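Local atomic coordinates of glycosylation Associate Protein 1 (Streptococcus agalactiae serotype V, PDB entry 6OYC), a protein that is probably a lectin-like accessory Sec component with a GT-B-type fold, acting with its Gap2 and Gap3 partners in the glycosylation and secretion of surface proteins. Residues A[21-26]-A[358-363]; A[109-114]-A[123-128]; A[321-326]-A[354-359]. One frame throughout, in Å; residues are numbered along the deposited sequence.

Contact 1: A[21-26]-A[358-363]; sequences LWYFKP and REFESR. With SO4 (sulfate ion), chain K.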
loop_
_atom_site.group_PDB
_atom_site.type_symbol
_atom_site.label_atom_id
_atom_site.label_comp_id
_atom_site.label_asym_id
_atom_site.label_seq_id
_atom_site.Cartn_x
_atom_site.Cartn_y
_atom_site.Cartn_z
ATOM N N LEU A 21 8.530 -8.304 2.652
ATOM C CA LEU A 21 8.737 -9.596 2.001
ATOM C C LEU A 21 7.548 -9.930 1.104
ATOM O O LEU A 21 6.390 -9.668 1.454
ATOM C CB LEU A 21 8.932 -10.690 3.049
ATOM C CG LEU A 21 9.984 -10.340 4.105
ATOM C CD1 LEU A 21 10.096 -11.466 5.153
ATOM C CD2 LEU A 21 11.313 -10.073 3.428
ATOM N N TRP A 22 7.838 -10.532 -0.056
ATOM C CA TRP A 22 6.794 -10.740 -1.052
ATOM C C TRP A 22 5.646 -11.582 -0.517
ATOM O O TRP A 22 4.506 -11.448 -0.985
ATOM C CB TRP A 22 7.377 -11.379 -2.312
ATOM C CG TRP A 22 7.693 -12.869 -2.246
ATOM C CD1 TRP A 22 8.933 -13.435 -2.109
ATOM C CD2 TRP A 22 6.767 -13.967 -2.376
ATOM N NE1 TRP A 22 8.835 -14.805 -2.128
ATOM C CE2 TRP A 22 7.520 -15.158 -2.295
ATOM C CE3 TRP A 22 5.380 -14.054 -2.558
ATOM C CZ2 TRP A 22 6.934 -16.427 -2.388
ATOM C CZ3 TRP A 22 4.794 -15.311 -2.652
ATOM C CH2 TRP A 22 5.571 -16.484 -2.562
ATOM N N TYR A 23 5.916 -12.442 0.456
ATOM C CA TYR A 23 4.913 -13.343 1.000
ATOM C C TYR A 23 4.356 -12.857 2.329
ATOM O O TYR A 23 3.693 -13.630 3.025
ATOM C CB TYR A 23 5.518 -14.738 1.178
ATOM C CG TYR A 23 6.818 -14.741 1.979
ATOM C CD1 TYR A 23 6.807 -14.785 3.371
ATOM C CD2 TYR A 23 8.053 -14.694 1.339
ATOM C CE1 TYR A 23 7.998 -14.792 4.111
ATOM C CE2 TYR A 23 9.252 -14.708 2.061
ATOM C CZ TYR A 23 9.221 -14.765 3.442
ATOM O OH TYR A 23 10.404 -14.773 4.156
ATOM N N PHE A 24 4.640 -11.616 2.719
ATOM C CA PHE A 24 4.301 -11.166 4.065
ATOM C C PHE A 24 3.965 -9.674 4.060
ATOM O O PHE A 24 4.414 -8.916 4.927
ATOM C CB PHE A 24 5.442 -11.465 5.046
ATOM C CG PHE A 24 4.984 -11.799 6.432
ATOM C CD1 PHE A 24 3.973 -12.728 6.640
ATOM C CD2 PHE A 24 5.547 -11.173 7.527
ATOM C CE1 PHE A 24 3.540 -13.043 7.920
ATOM C CE2 PHE A 24 5.116 -11.480 8.816
ATOM C CZ PHE A 24 4.107 -12.419 9.007
ATOM N N LYS A 25 3.193 -9.234 3.080
ATOM C CA LYS A 25 2.887 -7.809 2.968
ATOM C C LYS A 25 1.930 -7.372 4.081
ATOM O O LYS A 25 0.920 -8.034 4.312
ATOM C CB LYS A 25 2.282 -7.513 1.603
ATOM C CG LYS A 25 1.880 -6.055 1.373
ATOM C CD LYS A 25 0.964 -5.974 0.147
ATOM C CE LYS A 25 0.077 -4.736 0.149
ATOM N NZ LYS A 25 -0.770 -4.642 1.367
ATOM N N PRO A 26 2.221 -6.283 4.798
ATOM C CA PRO A 26 1.219 -5.707 5.706
ATOM C C PRO A 26 0.041 -5.152 4.919
ATOM O O PRO A 26 0.196 -4.646 3.802
ATOM C CB PRO A 26 1.977 -4.580 6.426
ATOM C CG PRO A 26 3.418 -4.741 6.073
ATOM C CD PRO A 26 3.461 -5.485 4.765
ATOM N N ARG A 358 -1.854 -12.294 6.872
ATOM C CA ARG A 358 -0.549 -12.744 6.393
ATOM C C ARG A 358 0.066 -13.820 7.290
ATOM O O ARG A 358 0.866 -14.632 6.810
ATOM C CB ARG A 358 0.399 -11.551 6.254
ATOM C CG ARG A 358 0.791 -10.874 7.533
ATOM C CD ARG A 358 1.771 -9.739 7.240
ATOM N NE ARG A 358 2.022 -8.942 8.429
ATOM C CZ ARG A 358 3.040 -8.097 8.588
ATOM N NH1 ARG A 358 3.934 -7.917 7.619
ATOM N NH2 ARG A 358 3.164 -7.431 9.727
ATOM N N GLU A 359 -0.302 -13.857 8.568
ATOM C CA GLU A 359 0.245 -14.860 9.472
ATOM C C GLU A 359 -0.160 -16.255 9.016
ATOM O O GLU A 359 -1.344 -16.539 8.797
ATOM C CB GLU A 359 -0.224 -14.615 10.911
ATOM C CG GLU A 359 0.432 -13.424 11.633
ATOM C CD GLU A 359 1.945 -13.586 11.842
ATOM O OE1 GLU A 359 2.503 -14.673 11.546
ATOM O OE2 GLU A 359 2.585 -12.611 12.300
ATOM N N PHE A 360 0.832 -17.133 8.879
ATOM C CA PHE A 360 0.581 -18.418 8.243
ATOM C C PHE A 360 -0.361 -19.268 9.087
ATOM O O PHE A 360 -1.403 -19.722 8.600
ATOM C CB PHE A 360 1.905 -19.140 7.967
ATOM C CG PHE A 360 2.730 -18.532 6.815
ATOM C CD1 PHE A 360 2.487 -17.247 6.344
ATOM C CD2 PHE A 360 3.756 -19.257 6.218
ATOM C CE1 PHE A 360 3.242 -16.710 5.305
ATOM C CE2 PHE A 360 4.520 -18.720 5.175
ATOM C CZ PHE A 360 4.259 -17.451 4.722
ATOM N N GLU A 361 -0.056 -19.443 10.372
ATOM C CA GLU A 361 -0.829 -20.407 11.155
ATOM C C GLU A 361 -2.247 -19.910 11.435
ATOM O O GLU A 361 -3.195 -20.706 11.442
ATOM C CB GLU A 361 -0.094 -20.764 12.442
ATOM C CG GLU A 361 0.651 -22.102 12.325
ATOM C CD GLU A 361 -0.280 -23.316 12.298
ATOM O OE1 GLU A 361 -0.736 -23.702 11.201
ATOM O OE2 GLU A 361 -0.542 -23.899 13.371
ATOM N N SER A 362 -2.424 -18.607 11.638
ATOM C CA SER A 362 -3.776 -18.065 11.766
ATOM C C SER A 362 -4.610 -18.367 10.521
ATOM O O SER A 362 -5.730 -18.882 10.618
ATOM C CB SER A 362 -3.704 -16.559 12.040
ATOM O OG SER A 362 -4.905 -15.910 11.670
ATOM N N ARG A 363 -4.063 -18.081 9.335
ATOM C CA ARG A 363 -4.767 -18.384 8.091
ATOM C C ARG A 363 -5.089 -19.870 7.978
ATOM O O ARG A 363 -6.206 -20.245 7.599
ATOM C CB ARG A 363 -3.925 -17.922 6.903
ATOM C CG ARG A 363 -4.716 -17.406 5.744
ATOM C CD ARG A 363 -3.821 -16.748 4.718
ATOM N NE ARG A 363 -2.729 -17.615 4.281
ATOM C CZ ARG A 363 -1.437 -17.325 4.420
ATOM N NH1 ARG A 363 -1.056 -16.193 5.011
ATOM N NH2 ARG A 363 -0.521 -18.180 3.987
HETATM S S SO4 K . -0.856 -6.638 9.761
HETATM O O1 SO4 K . -1.358 -6.397 8.411
HETATM O O2 SO4 K . -0.101 -5.470 10.236
HETATM O O3 SO4 K . -0.035 -7.847 9.735
HETATM O O4 SO4 K . -1.985 -6.865 10.670
#
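Y23 opens the contact from the 21-26 side, its CD1 lying 3.9 Å from CZ of F360 with the two side chains crossing at about a right angle. The carbonyl O of Y23 also faces the rim of the F360 ring, close to its plane. Y23 is the third residue of a type I turn from L21 to F24, and its hydroxyl is hydrogen-bonded to Q124.

F24 and R358 form the centre of the contact. CD of R358 sits above the centre of the F24 ring, 3.7 Å from the centroid, in a CH-pi contact. The guanidinium continues the stack, its plane 20° from that of the ring. Its CZ, 4.4 Å from the centroid, makes a cation-pi interaction. CG of R358 lies between the backbone N and carbonyl carbon (chi1 67°), and from there the chain runs extended to NE. The carboxylate of E359 approaches the F24 ring at its edge, OE2 3.6 Å from CZ of F24. NH1 of R358 donates to O of F24 over 2.9 Å, with the acceptor in the guanidinium plane but the donor well above the carbonyl plane.

K25 contributes its carbonyl O, 3.5 Å from CD of R358. CA of P26 lies over the guanidinium face opposite F24, offset toward the rim, and its CG is 3.6 Å from NH1 of R358. NH2 of R358 bonds weakly to a glycerol, probably from the crystallisation liquor.

The loop after strand 2-5 thus packs on the N-terminal end of helix 360-375, joining two Rossmann-like halves, consistent with a GT-B-type fold. A sulfate, probably also from the liquor, is held by T27 and, weakly, through O3 by NE of R358; it marks a spot where the positive charge may attract an anion.

Contact 2: A[109-114]-A[123-128]; sequences FIVLVK and VQFGEE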
loop_
_atom_site.group_PDB
_atom_site.type_symbol
_atom_site.label_atom_id
_atom_site.label_comp_id
_atom_site.label_asym_id
_atom_site.label_seq_id
_atom_site.Cartn_x
_atom_site.Cartn_y
_atom_site.Cartn_z
ATOM N N PHE A 109 9.645 -20.161 -0.699
ATOM C CA PHE A 109 9.578 -18.736 -0.386
ATOM C C PHE A 109 10.908 -17.997 -0.578
ATOM O O PHE A 109 10.901 -16.824 -0.953
ATOM C CB PHE A 109 9.058 -18.551 1.046
ATOM C CG PHE A 109 7.672 -19.126 1.264
ATOM C CD1 PHE A 109 6.533 -18.443 0.810
ATOM C CD2 PHE A 109 7.499 -20.348 1.904
ATOM C CE1 PHE A 109 5.242 -18.982 1.002
ATOM C CE2 PHE A 109 6.212 -20.885 2.107
ATOM C CZ PHE A 109 5.086 -20.204 1.650
ATOM N N ILE A 110 12.047 -18.663 -0.330
ATOM C CA ILE A 110 13.373 -18.058 -0.408
ATOM C C ILE A 110 14.358 -19.105 -0.920
ATOM O O ILE A 110 14.022 -20.281 -1.081
ATOM C CB ILE A 110 13.853 -17.528 0.959
ATOM C CG1 ILE A 110 14.091 -18.706 1.905
ATOM C CG2 ILE A 110 12.871 -16.490 1.559
ATOM C CD1 ILE A 110 14.737 -18.313 3.194
ATOM N N VAL A 111 15.614 -18.690 -1.093
ATOM C CA VAL A 111 16.714 -19.606 -1.390
ATOM C C VAL A 111 17.694 -19.593 -0.224
ATOM O O VAL A 111 18.063 -18.525 0.276
ATOM C CB VAL A 111 17.422 -19.249 -2.713
ATOM C CG1 VAL A 111 18.620 -20.135 -2.896
ATOM C CG2 VAL A 111 16.477 -19.444 -3.906
ATOM N N LEU A 112 18.089 -20.780 0.228
ATOM C CA LEU A 112 19.160 -20.932 1.204
ATOM C C LEU A 112 20.488 -21.198 0.499
ATOM O O LEU A 112 20.583 -22.105 -0.341
ATOM C CB LEU A 112 18.845 -22.066 2.175
ATOM C CG LEU A 112 17.557 -21.794 2.952
ATOM C CD1 LEU A 112 17.090 -23.055 3.707
ATOM C CD2 LEU A 112 17.760 -20.597 3.904
ATOM N N VAL A 113 21.499 -20.395 0.833
ATOM C CA VAL A 113 22.876 -20.616 0.410
ATOM C C VAL A 113 23.629 -21.218 1.592
ATOM O O VAL A 113 23.812 -20.556 2.624
ATOM C CB VAL A 113 23.537 -19.317 -0.049
ATOM C CG1 VAL A 113 24.973 -19.590 -0.527
ATOM C CG2 VAL A 113 22.701 -18.672 -1.127
ATOM N N LYS A 114 24.070 -22.469 1.438
ATOM C CA LYS A 114 24.772 -23.213 2.474
ATOM C C LYS A 114 26.090 -23.732 1.926
ATOM O O LYS A 114 26.277 -23.857 0.710
ATOM C CB LYS A 114 23.948 -24.403 3.009
ATOM C CG LYS A 114 22.615 -24.015 3.706
ATOM C CD LYS A 114 22.042 -25.127 4.609
ATOM C CE LYS A 114 20.605 -24.782 5.039
ATOM N NZ LYS A 114 20.145 -25.335 6.362
ATOM N N VAL A 123 18.306 -15.602 0.591
ATOM C CA VAL A 123 18.098 -14.733 -0.555
ATOM C C VAL A 123 16.619 -14.408 -0.629
ATOM O O VAL A 123 15.788 -15.317 -0.594
ATOM C CB VAL A 123 18.595 -15.402 -1.844
ATOM C CG1 VAL A 123 18.311 -14.519 -3.043
ATOM C CG2 VAL A 123 20.093 -15.721 -1.712
ATOM N N GLN A 124 16.289 -13.120 -0.723
ATOM C CA GLN A 124 14.902 -12.671 -0.699
ATOM C C GLN A 124 14.557 -11.974 -2.002
ATOM O O GLN A 124 15.380 -11.236 -2.566
ATOM C CB GLN A 124 14.632 -11.735 0.477
ATOM C CG GLN A 124 14.584 -12.473 1.833
ATOM C CD GLN A 124 13.211 -13.030 2.137
ATOM O OE1 GLN A 124 12.303 -12.961 1.296
ATOM N NE2 GLN A 124 13.035 -13.569 3.350
ATOM N N PHE A 125 13.325 -12.205 -2.468
ATOM C CA PHE A 125 12.854 -11.671 -3.735
ATOM C C PHE A 125 11.666 -10.742 -3.516
ATOM O O PHE A 125 10.863 -10.934 -2.600
ATOM C CB PHE A 125 12.491 -12.808 -4.707
ATOM C CG PHE A 125 13.616 -13.783 -4.920
ATOM C CD1 PHE A 125 13.783 -14.874 -4.069
ATOM C CD2 PHE A 125 14.542 -13.577 -5.919
ATOM C CE1 PHE A 125 14.841 -15.765 -4.242
ATOM C CE2 PHE A 125 15.585 -14.462 -6.107
ATOM C CZ PHE A 125 15.732 -15.559 -5.260
ATOM N N GLY A 126 11.578 -9.714 -4.359
ATOM C CA GLY A 126 10.500 -8.759 -4.276
ATOM C C GLY A 126 9.193 -9.272 -4.863
ATOM O O GLY A 126 9.090 -10.375 -5.409
ATOM N N GLU A 127 8.174 -8.418 -4.746
ATOM C CA GLU A 127 6.885 -8.695 -5.359
ATOM C C GLU A 127 7.035 -8.938 -6.859
ATOM O O GLU A 127 6.359 -9.804 -7.424
ATOM C CB GLU A 127 5.926 -7.532 -5.087
ATOM C CG GLU A 127 4.467 -7.822 -5.425
ATOM C CD GLU A 127 3.554 -6.636 -5.129
ATOM O OE1 GLU A 127 3.747 -5.994 -4.069
ATOM O OE2 GLU A 127 2.644 -6.350 -5.949
ATOM N N GLU A 128 7.910 -8.184 -7.516
ATOM C CA GLU A 128 8.133 -8.339 -8.946
ATOM C C GLU A 128 9.226 -9.361 -9.233
ATOM O O GLU A 128 9.629 -9.512 -10.388
ATOM C CB GLU A 128 8.478 -6.979 -9.597
ATOM C CG GLU A 128 7.292 -5.988 -9.724
ATOM C CD GLU A 128 6.906 -5.320 -8.400
ATOM O OE1 GLU A 128 7.783 -5.169 -7.524
ATOM O OE2 GLU A 128 5.728 -4.945 -8.239
HETATM O O HOH W 1 11.843 -14.092 -1.231
#
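V123 N donates to V111 O over 2.9 Å, in the plane of the carbonyl, and is the firmer half of the backbone pairing between 109-114 and 123-128. The return bond, from V111 N to V123 O, is weak at 3.4 Å. Together they make V111 and V123 an antiparallel hydrogen-bonded pair. Beyond the pair, where the backbones part, a water takes over: it accepts from F125 N at 2.7 Å and lies within hydrogen-bonding reach of F109 O and Q124 OE1. F109 O has a further partner in W22 NE1.

The chain of Q124 bends at chi2 (-86°), which turns CD back toward I110, whose CG2 is 3.4 Å from NE2 of Q124. The methyl thus packs against an amide whose NE2 is hydrogen-bonded to Y23 OH. Next to it, CB of I110 rests 3.3 Å from the carbonyl O of V123.

V111 and V123 project to the same face of the sheet, their CB atoms 4.1 Å apart. On one flank CG2 of V111 meets the rim of the F125 ring near its plane, at CE1; on the other, CG2 of V113 touches CG2 of V123 at 4.0 Å. The row F125-V111-V123-V113 is hence a continuous apolar strip; Y106 and F93 also touch V111, and L131 touches V123.

The short segments 111-114 and 123-125 run antiparallel, their axes at 161°. They belong to the beta hairpin of strands 111-115 and 118-125, part of the long meandering antiparallel sheet in which each strand pairs with the next in sequence.

Contact 3: A[321-326]-A[354-359]; sequences YFVVDR and VSYERE. With SO4 (sulfate ion), chain K.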
loop_
_atom_site.group_PDB
_atom_site.type_symbol
_atom_site.label_atom_id
_atom_site.label_comp_id
_atom_site.label_asym_id
_atom_site.label_seq_id
_atom_site.Cartn_x
_atom_site.Cartn_y
_atom_site.Cartn_z
ATOM N N TYR A 321 -17.161 -12.768 -3.835
ATOM C CA TYR A 321 -15.866 -12.553 -3.190
ATOM C C TYR A 321 -16.127 -12.273 -1.711
ATOM O O TYR A 321 -16.571 -11.177 -1.358
ATOM C CB TYR A 321 -15.169 -11.379 -3.886
ATOM C CG TYR A 321 -13.755 -10.994 -3.475
ATOM C CD1 TYR A 321 -13.523 -10.143 -2.388
ATOM C CD2 TYR A 321 -12.656 -11.395 -4.232
ATOM C CE1 TYR A 321 -12.223 -9.764 -2.042
ATOM C CE2 TYR A 321 -11.361 -11.011 -3.893
ATOM C CZ TYR A 321 -11.152 -10.204 -2.794
ATOM O OH TYR A 321 -9.878 -9.822 -2.444
ATOM N N PHE A 322 -15.867 -13.258 -0.843
ATOM C CA PHE A 322 -16.353 -13.253 0.543
ATOM C C PHE A 322 -15.191 -13.143 1.528
ATOM O O PHE A 322 -14.461 -14.121 1.758
ATOM C CB PHE A 322 -17.175 -14.511 0.819
ATOM C CG PHE A 322 -18.041 -14.439 2.065
ATOM C CD1 PHE A 322 -17.477 -14.331 3.331
ATOM C CD2 PHE A 322 -19.427 -14.538 1.971
ATOM C CE1 PHE A 322 -18.283 -14.307 4.475
ATOM C CE2 PHE A 322 -20.239 -14.510 3.120
ATOM C CZ PHE A 322 -19.661 -14.387 4.365
ATOM N N VAL A 323 -15.054 -11.972 2.144
ATOM C CA VAL A 323 -13.968 -11.730 3.090
ATOM C C VAL A 323 -14.309 -12.403 4.410
ATOM O O VAL A 323 -15.370 -12.145 4.984
ATOM C CB VAL A 323 -13.732 -10.219 3.278
ATOM C CG1 VAL A 323 -12.682 -9.945 4.390
ATOM C CG2 VAL A 323 -13.293 -9.584 1.963
ATOM N N VAL A 324 -13.410 -13.263 4.903
ATOM C CA VAL A 324 -13.676 -13.997 6.144
ATOM C C VAL A 324 -12.925 -13.442 7.358
ATOM O O VAL A 324 -13.248 -13.823 8.495
ATOM C CB VAL A 324 -13.378 -15.503 5.969
ATOM C CG1 VAL A 324 -14.275 -16.088 4.875
ATOM C CG2 VAL A 324 -11.887 -15.731 5.658
ATOM N N ASP A 325 -11.972 -12.528 7.163
ATOM C CA ASP A 325 -11.232 -11.930 8.274
ATOM C C ASP A 325 -12.153 -11.241 9.280
ATOM O O ASP A 325 -13.168 -10.638 8.925
ATOM C CB ASP A 325 -10.216 -10.908 7.754
ATOM C CG ASP A 325 -9.128 -11.549 6.932
ATOM O OD1 ASP A 325 -8.673 -12.662 7.286
ATOM O OD2 ASP A 325 -8.751 -10.960 5.909
ATOM N N ARG A 326 -11.751 -11.311 10.546
ATOM C CA ARG A 326 -12.423 -10.731 11.704
ATOM C C ARG A 326 -13.776 -11.356 11.985
ATOM O O ARG A 326 -14.491 -10.871 12.862
ATOM C CB ARG A 326 -12.603 -9.216 11.588
ATOM C CG ARG A 326 -11.354 -8.442 11.242
ATOM C CD ARG A 326 -11.758 -6.995 10.992
ATOM N NE ARG A 326 -10.629 -6.136 10.666
ATOM C CZ ARG A 326 -9.782 -5.656 11.566
ATOM N NH1 ARG A 326 -9.941 -5.955 12.854
ATOM N NH2 ARG A 326 -8.778 -4.876 11.174
ATOM N N VAL A 354 -11.997 -15.249 1.048
ATOM C CA VAL A 354 -10.825 -14.394 0.929
ATOM C C VAL A 354 -10.305 -14.103 2.329
ATOM O O VAL A 354 -11.049 -13.607 3.185
ATOM C CB VAL A 354 -11.166 -13.099 0.182
ATOM C CG1 VAL A 354 -9.940 -12.137 0.107
ATOM C CG2 VAL A 354 -11.703 -13.452 -1.199
ATOM N N SER A 355 -9.036 -14.426 2.567
ATOM C CA SER A 355 -8.358 -14.092 3.811
ATOM C C SER A 355 -7.162 -13.213 3.483
ATOM O O SER A 355 -6.291 -13.607 2.692
ATOM C CB SER A 355 -7.912 -15.349 4.558
ATOM O OG SER A 355 -7.010 -15.019 5.595
ATOM N N TYR A 356 -7.127 -12.029 4.081
ATOM C CA TYR A 356 -5.999 -11.127 3.953
ATOM C C TYR A 356 -4.972 -11.313 5.071
ATOM O O TYR A 356 -3.960 -10.608 5.084
ATOM C CB TYR A 356 -6.488 -9.673 3.925
ATOM C CG TYR A 356 -7.414 -9.300 2.771
ATOM C CD1 TYR A 356 -7.033 -9.502 1.441
ATOM C CD2 TYR A 356 -8.663 -8.711 3.016
ATOM C CE1 TYR A 356 -7.875 -9.153 0.399
ATOM C CE2 TYR A 356 -9.511 -8.344 1.969
ATOM C CZ TYR A 356 -9.111 -8.577 0.667
ATOM O OH TYR A 356 -9.941 -8.219 -0.373
ATOM N N GLU A 357 -5.188 -12.256 5.985
ATOM C CA GLU A 357 -4.273 -12.438 7.107
ATOM C C GLU A 357 -2.949 -13.013 6.620
ATOM O O GLU A 357 -2.914 -14.105 6.044
ATOM C CB GLU A 357 -4.890 -13.360 8.158
ATOM C CG GLU A 357 -3.936 -13.625 9.320
ATOM C CD GLU A 357 -3.327 -12.332 9.885
ATOM O OE1 GLU A 357 -4.066 -11.361 10.118
ATOM O OE2 GLU A 357 -2.098 -12.274 10.095
ATOM N N ARG A 358 -1.854 -12.294 6.872
ATOM C CA ARG A 358 -0.549 -12.744 6.393
ATOM C C ARG A 358 0.066 -13.820 7.290
ATOM O O ARG A 358 0.866 -14.632 6.810
ATOM C CB ARG A 358 0.399 -11.551 6.254
ATOM C CG ARG A 358 0.791 -10.874 7.533
ATOM C CD ARG A 358 1.771 -9.739 7.240
ATOM N NE ARG A 358 2.022 -8.942 8.429
ATOM C CZ ARG A 358 3.040 -8.097 8.588
ATOM N NH1 ARG A 358 3.934 -7.917 7.619
ATOM N NH2 ARG A 358 3.164 -7.431 9.727
ATOM N N GLU A 359 -0.302 -13.857 8.568
ATOM C CA GLU A 359 0.245 -14.860 9.472
ATOM C C GLU A 359 -0.160 -16.255 9.016
ATOM O O GLU A 359 -1.344 -16.539 8.797
ATOM C CB GLU A 359 -0.224 -14.615 10.911
ATOM C CG GLU A 359 0.432 -13.424 11.633
ATOM C CD GLU A 359 1.945 -13.586 11.842
ATOM O OE1 GLU A 359 2.503 -14.673 11.546
ATOM O OE2 GLU A 359 2.585 -12.611 12.300
HETATM S S SO4 K . -0.856 -6.638 9.761
HETATM O O1 SO4 K . -1.358 -6.397 8.411
HETATM O O2 SO4 K . -0.101 -5.470 10.236
HETATM O O3 SO4 K . -0.035 -7.847 9.735
HETATM O O4 SO4 K . -1.985 -6.865 10.670
#
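Y321 has CG anti to its backbone N (chi1 -176°), and Y356 has CG anti to its own carbonyl carbon (chi1 -61°). At the far ends of the two rings the hydroxyls meet: Y321 OH and Y356 OH are hydrogen-bonded at 2.6 Å, and either may be the donor. The side chains cross at about a right angle, and Y356 OH lies in the plane of the Y321 ring, at its edge; T438 is a further partner of this hydroxyl. V354 fills the angle between the rings. Its CG2 sits over the centre of the Y321 ring, 3.5 Å from the centroid, and its CG1 lies above one face of the Y356 ring, offset toward the rim.

The backbones are joined by V354 N donating to F322 O at 2.8 Å and V324 N donating to V354 O at 2.9 Å. V354 thus bonds to both neighbours of V323, the pattern of a parallel bridge between V323 and V354. Beyond the strand end the carboxylate of D325 replaces backbone pairing: its OD2 receives Y356 N at 2.7 Å through the syn lone pair. Further on, E357 OE2 accepts from the backbone N of E359, the N-cap residue of helix 360-375.

Strands 318-323 and 349-354, parallel neighbours with helix 329-344 between them in sequence, form a beta-alpha-beta unit of a Rossmann-like domain, consistent with the GT-B clan; the D325 bond ties together the loops following both strands.

Contacts 1 and 3 share R358 and E359, their centres 11 Å apart: the loop leaving the parallel sheet of strands 318-323 and 349-354 at contact 3 passes directly into the surface that receives 21-26. R363 reinforces this join, its NH1 lying 3.0 Å from E357 O, a probable hydrogen bond. Contact 1 also touches contact 2, through Y23 OH to Q124 NE2 at 3.0 Å and W22 NE1 to F109 O at 3.1 Å, both probable hydrogen bonds. Contacts 2 and 3 do not meet, with nearest atoms about 8 Å apart. Segment 21-26, from the half built on strand 2-5, therefore touches both the half containing contact 3 and the antiparallel sheet, with the sulfate beside R358.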